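Local coordinates for D-2-hydroxyacid dehydrogensase protein (Ketogulonicigenium vulgare, PDB 4LSW) that probably catalyses the NAD(H)- or NADP(H)-dependent interconversion of D-2-hydroxyacids and 2-oxoacids, at residues G43-R47 with A64-L68; D98-V104 with R155-E159; M111-S116 with M228-I232; I171-D175 with W185-A191; A255-F260 with L277-A283. One frame throughout, in Å; residues are numbered along the deposited sequence.

Contact 1: G43-R47 with A64-L68; sequences GDRIR and ACPNL
N67 of the 64-68 turn grips the other segment through its side-chain amide: ND2 donates to D44 O at 2.8 Å, with an N-H...O angle of 170°. The bond lies in the amide plane of N67 and in the carbonyl plane of D44, on a lone pair, which fixes the turn of the amide. Beside it P66 CG lies 3.3 Å from D44 OD1. C65 SG rests 3.8 Å from I46 CB, and the CG2 branch of I46 lies alongside L68 CD1 at 4.1 Å. One water ties the two backbones: it donates to G43 O and I46 O, each 2.6 Å away, and accepts from N67 N at 2.8 Å. A type I beta turn, C65 to L68, closed by L68 N to C65 O, presents N67 to this water and to D44 O. The I46 N to G43 O bond closes a turn whose carbonyls, G43 O and I46 O, both receive the water. Beyond the contact, R47 NE forms a salt bridge with E69, and I46 and C65 both pack on L7 of strand 5-8. The segments lie in the loops that lead from helix 35-42 into strand 48-52 and from helix 59-63 into strand 70-74.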
# COMPACT_ATOMS: atom_id res chain seq x y z
N GLY A 43 -5.51 11.36 29.79
CA GLY A 43 -4.38 11.92 29.07
C GLY A 43 -3.05 11.85 29.81
O GLY A 43 -2.03 11.43 29.23
N ASP A 44 -3.05 12.23 31.08
CA ASP A 44 -1.84 12.20 31.89
C ASP A 44 -1.25 10.81 32.04
O ASP A 44 -0.06 10.65 32.30
CB ASP A 44 -2.13 12.75 33.29
CG ASP A 44 -2.21 14.25 33.33
OD1 ASP A 44 -1.79 14.90 32.35
OD2 ASP A 44 -2.70 14.77 34.35
N ARG A 45 -2.11 9.80 31.92
CA ARG A 45 -1.68 8.42 32.12
C ARG A 45 -1.06 7.77 30.89
O ARG A 45 -0.36 6.76 31.01
CB ARG A 45 -2.86 7.57 32.57
CG ARG A 45 -3.54 8.09 33.82
CD ARG A 45 -4.30 6.97 34.48
NE ARG A 45 -5.04 7.38 35.67
CZ ARG A 45 -4.55 7.35 36.91
NH1 ARG A 45 -3.30 6.96 37.13
NH2 ARG A 45 -5.32 7.72 37.93
N ILE A 46 -1.32 8.34 29.72
CA ILE A 46 -0.96 7.68 28.47
C ILE A 46 0.55 7.65 28.22
O ILE A 46 1.19 8.69 28.10
CB ILE A 46 -1.67 8.33 27.27
CG1 ILE A 46 -3.19 8.29 27.46
CG2 ILE A 46 -1.28 7.63 25.97
CD1 ILE A 46 -3.75 6.92 27.86
N ARG A 47 1.10 6.44 28.14
CA ARG A 47 2.52 6.28 27.88
C ARG A 47 2.77 5.88 26.43
O ARG A 47 3.86 6.08 25.91
CB ARG A 47 3.13 5.28 28.85
CG ARG A 47 3.18 5.79 30.29
CD ARG A 47 3.63 4.70 31.25
NE ARG A 47 4.97 4.22 30.92
CZ ARG A 47 5.47 3.07 31.34
NH1 ARG A 47 4.76 2.27 32.11
NH2 ARG A 47 6.70 2.72 30.98
N ALA A 64 -2.05 16.52 24.64
CA ALA A 64 -2.99 16.05 25.65
C ALA A 64 -2.43 14.85 26.40
O ALA A 64 -3.01 14.41 27.40
CB ALA A 64 -4.33 15.70 25.01
N CYS A 65 -1.32 14.31 25.91
CA CYS A 65 -0.66 13.17 26.54
C CYS A 65 0.76 13.55 26.95
O CYS A 65 1.73 13.14 26.32
CB CYS A 65 -0.63 11.97 25.58
SG CYS A 65 -2.27 11.39 25.03
N PRO A 66 0.89 14.33 28.03
CA PRO A 66 2.18 14.94 28.37
C PRO A 66 3.26 13.95 28.77
O PRO A 66 4.44 14.31 28.77
CB PRO A 66 1.83 15.85 29.57
CG PRO A 66 0.58 15.25 30.14
CD PRO A 66 -0.18 14.73 28.97
N ASN A 67 2.87 12.72 29.10
CA ASN A 67 3.82 11.70 29.50
C ASN A 67 3.98 10.62 28.44
O ASN A 67 4.52 9.55 28.70
CB ASN A 67 3.40 11.11 30.85
CG ASN A 67 3.35 12.16 31.94
OD1 ASN A 67 4.33 12.87 32.17
ND2 ASN A 67 2.21 12.28 32.61
N LEU A 68 3.52 10.93 27.23
CA LEU A 68 3.68 10.03 26.07
C LEU A 68 5.14 9.67 25.79
O LEU A 68 6.03 10.54 25.79
CB LEU A 68 3.07 10.69 24.84
CG LEU A 68 2.97 9.84 23.57
CD1 LEU A 68 2.09 8.62 23.78
CD2 LEU A 68 2.45 10.69 22.42
O HOH W 1 0.54 11.14 28.84

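Contact 2: D98-V104 with R155-E159; sequences DVLTGDV and RIGFE
T101 meets R155, I156 and E159 where the start of helix 101-116 packs against the start of helix 155-165. The second helix follows the glycine-rich turn of a Rossmann-type strand-turn-helix. That turn fits a GxGxxG pattern, with G157 as its last glycine, and in this fold such a turn as a whole usually lies at the dinucleotide pyrophosphate. The apolar part is small. The CG2 methyl of T101 stands anti to the backbone N, which turns it to the facing helix, where it packs on E159 CG at 3.5 Å and on R155 CB at 4.0 Å, and also lies against R155 O. The T101 side chain crosses those of R155 and E159 at about a right angle. A turn further along, V104 CG1 touches the CG2 branch of I156 at 3.9 Å and its CD1 at 4.0 Å. V104 also packs on I232 and A283, which carries this patch into the interior. The polar contacts are separate. E159 bends at its second torsion, giving T101 its CG methylene while OE1 forms salt bridges with R162 and R163 along its own helix. A type I beta turn from D98 to T101 brings the D98 carboxylate in front of the second helix. R155 reaches it with a chain extended from CG to NE. The salt bridge is made at the edge of the guanidinium, close to its plane: R155 NE donates to D98 OD1 at 2.8 Å, meeting the syn side of that oxygen 18° out of the carboxylate plane, with an N-H...O angle of 149°.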
# COMPACT_ATOMS: atom_id res chain seq x y z
N ASP A 98 7.87 -4.48 5.97
CA ASP A 98 8.41 -5.76 5.46
C ASP A 98 7.42 -6.92 5.43
O ASP A 98 7.43 -7.73 4.49
CB ASP A 98 9.69 -6.15 6.19
CG ASP A 98 10.82 -5.17 5.95
OD1 ASP A 98 10.93 -4.66 4.82
OD2 ASP A 98 11.60 -4.91 6.90
N VAL A 99 6.58 -7.01 6.44
CA VAL A 99 5.69 -8.17 6.54
C VAL A 99 4.62 -8.25 5.46
O VAL A 99 4.00 -9.30 5.29
CB VAL A 99 5.05 -8.25 7.93
CG1 VAL A 99 6.10 -8.58 8.97
CG2 VAL A 99 4.36 -6.95 8.26
N LEU A 100 4.39 -7.16 4.72
CA LEU A 100 3.36 -7.13 3.68
C LEU A 100 3.89 -7.24 2.24
O LEU A 100 3.11 -7.30 1.29
CB LEU A 100 2.47 -5.88 3.81
CG LEU A 100 3.02 -4.44 3.76
CD1 LEU A 100 3.83 -4.13 2.52
CD2 LEU A 100 1.86 -3.46 3.85
N THR A 101 5.21 -7.19 2.12
CA THR A 101 5.86 -7.01 0.82
C THR A 101 5.50 -8.09 -0.19
O THR A 101 5.09 -7.80 -1.32
CB THR A 101 7.39 -6.91 0.98
OG1 THR A 101 7.69 -5.78 1.82
CG2 THR A 101 8.07 -6.74 -0.36
N GLY A 102 5.61 -9.35 0.23
CA GLY A 102 5.39 -10.46 -0.68
C GLY A 102 3.96 -10.56 -1.15
O GLY A 102 3.71 -10.83 -2.32
N ASP A 103 3.01 -10.33 -0.26
CA ASP A 103 1.61 -10.43 -0.63
C ASP A 103 1.19 -9.29 -1.57
O ASP A 103 0.41 -9.49 -2.49
CB ASP A 103 0.71 -10.53 0.60
CG ASP A 103 0.61 -11.96 1.12
OD1 ASP A 103 0.58 -12.87 0.28
OD2 ASP A 103 0.55 -12.16 2.35
N VAL A 104 1.77 -8.10 -1.36
CA VAL A 104 1.47 -6.99 -2.26
C VAL A 104 2.00 -7.31 -3.66
O VAL A 104 1.29 -7.15 -4.65
CB VAL A 104 2.08 -5.67 -1.74
CG1 VAL A 104 1.94 -4.57 -2.78
CG2 VAL A 104 1.38 -5.24 -0.44
N ARG A 155 11.50 -2.39 -1.90
CA ARG A 155 11.10 -3.71 -1.43
C ARG A 155 10.05 -4.35 -2.34
O ARG A 155 10.21 -5.49 -2.80
CB ARG A 155 10.52 -3.59 -0.02
CG ARG A 155 11.51 -3.12 1.04
CD ARG A 155 10.79 -2.56 2.26
NE ARG A 155 11.70 -2.41 3.40
CZ ARG A 155 12.50 -1.36 3.59
NH1 ARG A 155 12.53 -0.36 2.71
NH2 ARG A 155 13.28 -1.31 4.66
N ILE A 156 8.98 -3.61 -2.60
CA ILE A 156 7.85 -4.15 -3.35
C ILE A 156 8.22 -4.36 -4.80
O ILE A 156 7.96 -5.42 -5.37
CB ILE A 156 6.61 -3.26 -3.23
CG1 ILE A 156 6.17 -3.21 -1.77
CG2 ILE A 156 5.48 -3.83 -4.11
CD1 ILE A 156 4.97 -2.34 -1.51
N GLY A 157 8.81 -3.34 -5.42
CA GLY A 157 9.17 -3.44 -6.81
C GLY A 157 10.13 -4.58 -7.07
O GLY A 157 10.01 -5.28 -8.08
N PHE A 158 11.09 -4.77 -6.17
CA PHE A 158 12.02 -5.88 -6.28
C PHE A 158 11.28 -7.21 -6.26
O PHE A 158 11.54 -8.07 -7.10
CB PHE A 158 13.04 -5.84 -5.15
CG PHE A 158 14.04 -6.94 -5.21
CD1 PHE A 158 14.92 -7.03 -6.29
CD2 PHE A 158 14.14 -7.86 -4.19
CE1 PHE A 158 15.86 -8.04 -6.35
CE2 PHE A 158 15.09 -8.88 -4.24
CZ PHE A 158 15.95 -8.97 -5.33
N GLU A 159 10.35 -7.36 -5.33
CA GLU A 159 9.60 -8.62 -5.26
C GLU A 159 8.75 -8.84 -6.51
O GLU A 159 8.65 -9.97 -7.00
CB GLU A 159 8.73 -8.68 -4.01
CG GLU A 159 9.53 -8.86 -2.74
CD GLU A 159 10.49 -10.03 -2.80
OE1 GLU A 159 10.05 -11.15 -3.13
OE2 GLU A 159 11.68 -9.83 -2.51

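Contact 3: M111-S116 with M228-I232; sequences MMLAQS and MLINI
Helix 101-116 covers one face of the parallel sheet of the Rossmann-type domain, and here M111, M112, Q115 and S116 lie on M228, I230 and I232 of strand 228-231 and its exit. M228 reaches across to the helix: with CG anti to the backbone N (chi1 178°) its chain runs straight out to SD and then bends, placing the CE methyl 3.6 Å from Q115 CG and 3.6 Å from S116 N. Its sulfur sits 3.9 Å from M112 O. An alanine here would lack SD and CE, and a gap would probably open beside Q115 CG and the S116 backbone. The helix axis passes 9.4 Å from that of the strand at 143°, nearer antiparallel than parallel, as the helix lies across the parallel Rossmann-type sheet. Mid-strand, I230 CD1 touches M112 CB at 4.1 Å, while the end of M112 leads away from the strand and its side chain packs on F200 and F202 of strand 200-203. At the far end M111 SD passes I232 CG2 at 4.1 Å, the two side chains sliding by each other in opposite directions. M111 also packs on A256 of the adjacent strand and L277 of the one after.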
# COMPACT_ATOMS: atom_id res chain seq x y z
N MET A 111 -2.86 -9.51 -10.78
CA MET A 111 -3.69 -8.54 -11.48
C MET A 111 -3.30 -8.38 -12.95
O MET A 111 -4.16 -8.32 -13.82
CB MET A 111 -3.63 -7.19 -10.76
CG MET A 111 -4.41 -7.19 -9.44
SD MET A 111 -4.05 -5.79 -8.36
CE MET A 111 -4.62 -4.39 -9.34
N MET A 112 -2.00 -8.29 -13.22
CA MET A 112 -1.53 -8.25 -14.60
C MET A 112 -2.02 -9.47 -15.38
O MET A 112 -2.56 -9.33 -16.48
CB MET A 112 0.01 -8.21 -14.65
CG MET A 112 0.56 -8.46 -16.06
SD MET A 112 2.35 -8.65 -16.15
CE MET A 112 2.53 -10.12 -15.17
N LEU A 113 -1.87 -10.65 -14.78
CA LEU A 113 -2.28 -11.87 -15.44
C LEU A 113 -3.79 -11.90 -15.67
O LEU A 113 -4.25 -12.25 -16.76
CB LEU A 113 -1.86 -13.09 -14.62
CG LEU A 113 -0.36 -13.41 -14.63
CD1 LEU A 113 -0.02 -14.25 -13.41
CD2 LEU A 113 -0.03 -14.16 -15.91
N ALA A 114 -4.55 -11.52 -14.65
CA ALA A 114 -6.01 -11.53 -14.74
C ALA A 114 -6.53 -10.59 -15.82
O ALA A 114 -7.45 -10.94 -16.55
CB ALA A 114 -6.63 -11.22 -13.39
N GLN A 115 -5.95 -9.39 -15.92
CA GLN A 115 -6.38 -8.44 -16.92
C GLN A 115 -5.93 -8.88 -18.31
O GLN A 115 -6.72 -8.88 -19.26
CB GLN A 115 -5.85 -7.04 -16.60
CG GLN A 115 -6.35 -5.97 -17.57
CD GLN A 115 -7.86 -5.89 -17.64
OE1 GLN A 115 -8.56 -6.12 -16.65
NE2 GLN A 115 -8.38 -5.57 -18.82
N SER A 116 -4.67 -9.28 -18.44
CA SER A 116 -4.16 -9.67 -19.74
C SER A 116 -4.90 -10.87 -20.33
O SER A 116 -5.18 -10.91 -21.52
CB SER A 116 -2.66 -9.94 -19.68
OG SER A 116 -2.11 -9.90 -20.98
N MET A 228 -0.38 -1.85 -20.51
CA MET A 228 -1.21 -2.02 -19.34
C MET A 228 -0.52 -1.39 -18.13
O MET A 228 0.66 -1.63 -17.88
CB MET A 228 -1.44 -3.51 -19.08
CG MET A 228 -2.24 -3.76 -17.83
SD MET A 228 -2.35 -5.49 -17.36
CE MET A 228 -2.96 -6.18 -18.88
N LEU A 229 -1.27 -0.60 -17.38
CA LEU A 229 -0.79 0.01 -16.15
C LEU A 229 -1.31 -0.77 -14.95
O LEU A 229 -2.52 -0.99 -14.85
CB LEU A 229 -1.26 1.47 -16.07
CG LEU A 229 -0.73 2.27 -14.88
CD1 LEU A 229 0.77 2.59 -15.05
CD2 LEU A 229 -1.54 3.56 -14.70
N ILE A 230 -0.42 -1.20 -14.06
CA ILE A 230 -0.85 -1.89 -12.85
C ILE A 230 -0.43 -1.07 -11.64
O ILE A 230 0.75 -0.84 -11.45
CB ILE A 230 -0.23 -3.31 -12.73
CG1 ILE A 230 -0.59 -4.17 -13.95
CG2 ILE A 230 -0.70 -3.99 -11.44
CD1 ILE A 230 0.50 -4.19 -15.03
N ASN A 231 -1.39 -0.62 -10.85
CA ASN A 231 -1.06 0.16 -9.67
C ASN A 231 -1.41 -0.51 -8.36
O ASN A 231 -2.59 -0.80 -8.10
CB ASN A 231 -1.68 1.55 -9.70
CG ASN A 231 -1.15 2.42 -8.61
OD1 ASN A 231 -0.06 2.15 -8.07
ND2 ASN A 231 -1.90 3.44 -8.23
N ILE A 232 -0.38 -0.75 -7.54
CA ILE A 232 -0.56 -1.31 -6.19
C ILE A 232 0.09 -0.44 -5.11
O ILE A 232 0.25 -0.86 -3.96
CB ILE A 232 -0.00 -2.76 -6.10
CG1 ILE A 232 1.44 -2.81 -6.62
CG2 ILE A 232 -0.90 -3.72 -6.87
CD1 ILE A 232 2.06 -4.20 -6.59

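Contact 4: I171-D175 with W185-A191; sequences ISYSD and WTFVEDA
I171 and W185 lie side by side, the CG2 methyl of the isoleucine over the face of the indole, 4.0 Å from the centroid of its five-membered ring, and I171 CB 3.6 Å from W185 CD1. Next along, Y173 packs against W185 CB and F187. Its chi1 of 71° puts CG between the backbone N and carbonyl carbon and swings the ring across the neighbouring strand. F187 CA sits over one face, and the two rings form an offset edge-to-face pair, the edge of F187 toward the face of Y173, centroids 5.6 Å apart and planes at 63°. The phenol OH is bonded to K179 N and, at 2.7 Å, to a water that also makes a weak bond to W185 O. Along the backbone three bonds join the strands: T186 N to I171 O, Y173 N to T186 O at 2.9 Å, and V188 N to Y173 O. On the sheet face opposite to Y173 and F187, S174 OG donates to V188 O at 2.8 Å. At the polar edge D175 OD2 accepts from L153 N in the glycine-rich turn, and D190 caps helix 191-196. Strand 186-188 is one edge strand of the parallel sheet, beside 170-174. An acidic residue after the second strand of a Rossmann-type fold often binds the adenosine ribose in NAD-dependent enzymes, and the position of D175 is consistent with that role.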
# COMPACT_ATOMS: atom_id res chain seq x y z
N ILE A 171 12.74 -7.34 -18.31
CA ILE A 171 12.44 -6.45 -17.20
C ILE A 171 13.34 -5.23 -17.16
O ILE A 171 14.57 -5.34 -17.20
CB ILE A 171 12.56 -7.21 -15.88
CG1 ILE A 171 11.58 -8.38 -15.90
CG2 ILE A 171 12.28 -6.29 -14.69
CD1 ILE A 171 11.91 -9.48 -14.92
N SER A 172 12.71 -4.06 -17.09
CA SER A 172 13.41 -2.82 -16.83
C SER A 172 12.77 -2.12 -15.64
O SER A 172 11.67 -2.46 -15.22
CB SER A 172 13.35 -1.92 -18.06
OG SER A 172 12.01 -1.85 -18.54
N TYR A 173 13.46 -1.12 -15.11
CA TYR A 173 12.93 -0.40 -13.96
C TYR A 173 13.46 1.01 -13.93
O TYR A 173 14.49 1.31 -14.54
CB TYR A 173 13.30 -1.11 -12.65
CG TYR A 173 14.76 -1.03 -12.27
CD1 TYR A 173 15.71 -1.87 -12.84
CD2 TYR A 173 15.20 -0.10 -11.33
CE1 TYR A 173 17.06 -1.80 -12.48
CE2 TYR A 173 16.54 -0.02 -10.96
CZ TYR A 173 17.46 -0.88 -11.53
OH TYR A 173 18.79 -0.78 -11.15
N SER A 174 12.73 1.88 -13.23
CA SER A 174 13.20 3.24 -13.00
C SER A 174 13.12 3.55 -11.51
O SER A 174 12.23 3.08 -10.82
CB SER A 174 12.35 4.23 -13.78
OG SER A 174 12.88 5.55 -13.66
N ASP A 175 14.09 4.32 -11.03
CA ASP A 175 14.13 4.76 -9.64
C ASP A 175 15.08 5.95 -9.60
O ASP A 175 15.55 6.38 -10.66
CB ASP A 175 14.59 3.62 -8.72
CG ASP A 175 14.01 3.72 -7.31
OD1 ASP A 175 13.99 4.83 -6.74
OD2 ASP A 175 13.57 2.68 -6.79
N TRP A 185 18.53 -6.47 -14.67
CA TRP A 185 17.43 -5.67 -15.18
C TRP A 185 17.91 -4.28 -15.58
O TRP A 185 18.83 -3.72 -14.97
CB TRP A 185 16.32 -5.57 -14.13
CG TRP A 185 15.87 -6.91 -13.63
CD1 TRP A 185 15.73 -8.06 -14.36
CD2 TRP A 185 15.55 -7.25 -12.28
NE1 TRP A 185 15.32 -9.08 -13.55
CE2 TRP A 185 15.21 -8.63 -12.27
CE3 TRP A 185 15.50 -6.54 -11.08
CZ2 TRP A 185 14.83 -9.29 -11.09
CZ3 TRP A 185 15.15 -7.20 -9.92
CH2 TRP A 185 14.81 -8.56 -9.93
N THR A 186 17.31 -3.73 -16.62
CA THR A 186 17.76 -2.47 -17.20
C THR A 186 17.25 -1.27 -16.43
O THR A 186 16.04 -1.05 -16.35
CB THR A 186 17.31 -2.36 -18.67
OG1 THR A 186 17.79 -3.50 -19.39
CG2 THR A 186 17.83 -1.06 -19.32
N PHE A 187 18.18 -0.49 -15.88
CA PHE A 187 17.84 0.78 -15.26
C PHE A 187 17.56 1.84 -16.31
O PHE A 187 18.30 1.98 -17.28
CB PHE A 187 18.99 1.25 -14.37
CG PHE A 187 18.77 2.62 -13.78
CD1 PHE A 187 17.90 2.79 -12.71
CD2 PHE A 187 19.44 3.72 -14.28
CE1 PHE A 187 17.69 4.06 -12.15
CE2 PHE A 187 19.24 4.98 -13.74
CZ PHE A 187 18.38 5.15 -12.67
N VAL A 188 16.47 2.57 -16.08
CA VAL A 188 16.02 3.67 -16.93
C VAL A 188 15.82 4.91 -16.05
O VAL A 188 15.24 4.82 -14.97
CB VAL A 188 14.68 3.28 -17.63
CG1 VAL A 188 14.24 4.36 -18.58
CG2 VAL A 188 14.84 1.94 -18.37
N GLU A 189 16.31 6.07 -16.49
CA GLU A 189 16.28 7.27 -15.65
C GLU A 189 14.89 7.80 -15.35
O GLU A 189 14.63 8.29 -14.24
CB GLU A 189 17.12 8.41 -16.27
CG GLU A 189 18.63 8.16 -16.32
CD GLU A 189 19.33 8.41 -14.99
OE1 GLU A 189 18.66 8.77 -13.99
OE2 GLU A 189 20.57 8.23 -14.96
N ASP A 190 13.99 7.72 -16.32
CA ASP A 190 12.71 8.41 -16.17
C ASP A 190 11.56 7.50 -16.55
O ASP A 190 11.75 6.52 -17.28
CB ASP A 190 12.67 9.67 -17.03
CG ASP A 190 12.53 9.36 -18.50
OD1 ASP A 190 13.37 8.61 -19.02
OD2 ASP A 190 11.54 9.83 -19.10
N ALA A 191 10.37 7.85 -16.07
CA ALA A 191 9.19 7.02 -16.27
C ALA A 191 8.69 7.00 -17.71
O ALA A 191 8.15 5.99 -18.16
CB ALA A 191 8.08 7.45 -15.33
O HOH W 2 16.28 -6.24 -19.02
O HOH W 3 20.54 -2.27 -12.51
O HOH W 4 16.75 8.50 -11.93

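Contact 5: A255-F260 with L277-A283; sequences AALDVF and LLQPHHA
D258 is the tight centre: each carboxylate oxygen takes a backbone N-H of the facing loop, OD1 from H282 N and OD2 from A283 N, both at 2.9 Å. The first uses the syn lone pair, while the second is met 30° out of the carboxylate plane. CG stands anti to the backbone N (chi1 -172°), which carries the carboxylate to these N-H groups. An alanine in its place would probably leave H282 N and A283 N without these acceptors and the 281-283 loop freer to move. Before it the strands pair in parallel. L257 N gives to L277 O at 2.9 Å, flanked by L277 N to A255 O and Q279 N to L257 O, the pairing of a beta-alpha-beta crossover through helix 269-272, at an outer edge of the Rossmann-type sheet. A256 CB meets L277 CB at 4.0 Å under helix 101-116. L278 CD2 touches F260 CZ at 3.7 Å, and Q279 O lies at the ring edge, 3.4 Å from F260 CE1. The solvent side holds P280 and H281. V259 CB lies over one face of the H281 ring, and H281 ND1 is hydrogen-bonded to E263 OE2, consistent with the His-Glu pair of the family's active site.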
# COMPACT_ATOMS: atom_id res chain seq x y z
N ALA A 255 -5.85 -1.01 -17.58
CA ALA A 255 -5.31 -0.73 -16.26
C ALA A 255 -5.85 -1.73 -15.26
O ALA A 255 -6.97 -2.23 -15.40
CB ALA A 255 -5.66 0.69 -15.84
N ALA A 256 -5.04 -2.01 -14.25
CA ALA A 256 -5.46 -2.85 -13.14
C ALA A 256 -5.09 -2.09 -11.88
O ALA A 256 -3.92 -1.79 -11.65
CB ALA A 256 -4.76 -4.20 -13.20
N LEU A 257 -6.09 -1.71 -11.09
CA LEU A 257 -5.88 -0.77 -10.00
C LEU A 257 -6.37 -1.33 -8.67
O LEU A 257 -7.49 -1.82 -8.60
CB LEU A 257 -6.62 0.53 -10.31
CG LEU A 257 -6.32 1.21 -11.65
CD1 LEU A 257 -7.24 2.40 -11.85
CD2 LEU A 257 -4.88 1.67 -11.74
N ASP A 258 -5.51 -1.26 -7.66
CA ASP A 258 -5.85 -1.70 -6.31
C ASP A 258 -5.97 -0.48 -5.39
O ASP A 258 -6.33 -0.61 -4.24
CB ASP A 258 -4.79 -2.69 -5.79
CG ASP A 258 -5.18 -3.34 -4.45
OD1 ASP A 258 -6.28 -3.95 -4.36
OD2 ASP A 258 -4.36 -3.24 -3.50
N VAL A 259 -5.69 0.71 -5.91
CA VAL A 259 -5.76 1.90 -5.06
C VAL A 259 -6.34 3.05 -5.87
O VAL A 259 -6.13 3.14 -7.09
CB VAL A 259 -4.38 2.27 -4.56
CG1 VAL A 259 -3.53 2.59 -5.73
CG2 VAL A 259 -4.43 3.44 -3.58
N PHE A 260 -7.09 3.92 -5.20
CA PHE A 260 -7.81 5.00 -5.88
C PHE A 260 -7.87 6.24 -5.00
O PHE A 260 -7.93 6.14 -3.78
CB PHE A 260 -9.25 4.59 -6.19
CG PHE A 260 -9.39 3.28 -6.91
CD1 PHE A 260 -9.37 2.08 -6.21
CD2 PHE A 260 -9.61 3.24 -8.28
CE1 PHE A 260 -9.53 0.87 -6.87
CE2 PHE A 260 -9.77 2.04 -8.95
CZ PHE A 260 -9.73 0.85 -8.24
N LEU A 277 -9.45 -3.38 -14.52
CA LEU A 277 -9.65 -4.33 -13.43
C LEU A 277 -9.65 -3.59 -12.10
O LEU A 277 -8.66 -2.94 -11.74
CB LEU A 277 -8.53 -5.38 -13.42
CG LEU A 277 -8.66 -6.43 -12.32
CD1 LEU A 277 -9.77 -7.35 -12.69
CD2 LEU A 277 -7.35 -7.20 -12.12
N LEU A 278 -10.75 -3.67 -11.36
CA LEU A 278 -10.85 -3.01 -10.07
C LEU A 278 -10.56 -3.98 -8.91
O LEU A 278 -11.09 -5.09 -8.91
CB LEU A 278 -12.26 -2.44 -9.90
CG LEU A 278 -12.80 -1.50 -10.97
CD1 LEU A 278 -14.31 -1.31 -10.79
CD2 LEU A 278 -12.08 -0.17 -10.90
N GLN A 279 -9.77 -3.56 -7.94
CA GLN A 279 -9.58 -4.31 -6.69
C GLN A 279 -9.69 -3.38 -5.48
O GLN A 279 -9.22 -2.24 -5.52
CB GLN A 279 -8.23 -5.04 -6.69
CG GLN A 279 -8.06 -6.06 -7.79
CD GLN A 279 -8.76 -7.39 -7.52
OE1 GLN A 279 -8.22 -8.25 -6.82
NE2 GLN A 279 -9.95 -7.55 -8.08
N PRO A 280 -10.31 -3.86 -4.38
CA PRO A 280 -10.63 -2.99 -3.25
C PRO A 280 -9.49 -2.78 -2.24
O PRO A 280 -9.66 -3.03 -1.04
CB PRO A 280 -11.80 -3.73 -2.59
CG PRO A 280 -11.46 -5.18 -2.82
CD PRO A 280 -10.88 -5.21 -4.23
N HIS A 281 -8.36 -2.26 -2.72
CA HIS A 281 -7.17 -2.06 -1.90
C HIS A 281 -6.89 -3.21 -0.95
O HIS A 281 -6.82 -3.04 0.27
CB HIS A 281 -7.19 -0.71 -1.18
CG HIS A 281 -5.82 -0.19 -0.87
ND1 HIS A 281 -5.58 1.13 -0.55
CD2 HIS A 281 -4.62 -0.81 -0.84
CE1 HIS A 281 -4.29 1.30 -0.33
NE2 HIS A 281 -3.68 0.14 -0.50
N HIS A 282 -6.69 -4.39 -1.52
CA HIS A 282 -6.41 -5.56 -0.70
C HIS A 282 -5.10 -6.25 -1.07
O HIS A 282 -4.93 -7.44 -0.79
CB HIS A 282 -7.58 -6.56 -0.70
CG HIS A 282 -7.73 -7.34 -1.97
ND1 HIS A 282 -8.10 -8.67 -1.99
CD2 HIS A 282 -7.61 -6.97 -3.27
CE1 HIS A 282 -8.17 -9.09 -3.23
NE2 HIS A 282 -7.90 -8.08 -4.04
N ALA A 283 -4.15 -5.51 -1.66
CA ALA A 283 -2.83 -6.11 -1.93
C ALA A 283 -2.17 -6.74 -0.70
O ALA A 283 -1.51 -7.77 -0.81
CB ALA A 283 -1.89 -5.10 -2.57

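Contacts 2 to 5 gather on the dinucleotide-binding type domain, whereas contact 1 stands apart in the other domain, its centre about 35 Å from that of contact 2 and about 47 Å from that of contact 4. Contacts 3 and 5 are neighbours, centres about 9 Å apart, through the paired strands 228-231 and 254-257: L229 O is 2.8 Å from A256 N. Contact 2 shares helix 101-116 with contact 3, and V104 O lies 3.6 Å from I232 CD1. Contact 4 holds the far edge of the same sheet and meets contact 2 through F158 and W185. By family resemblance, the cofactor probably binds near the glycine-rich turn, beside contacts 2 and 4, and the H281-E263 pair of contact 5 probably marks the active site.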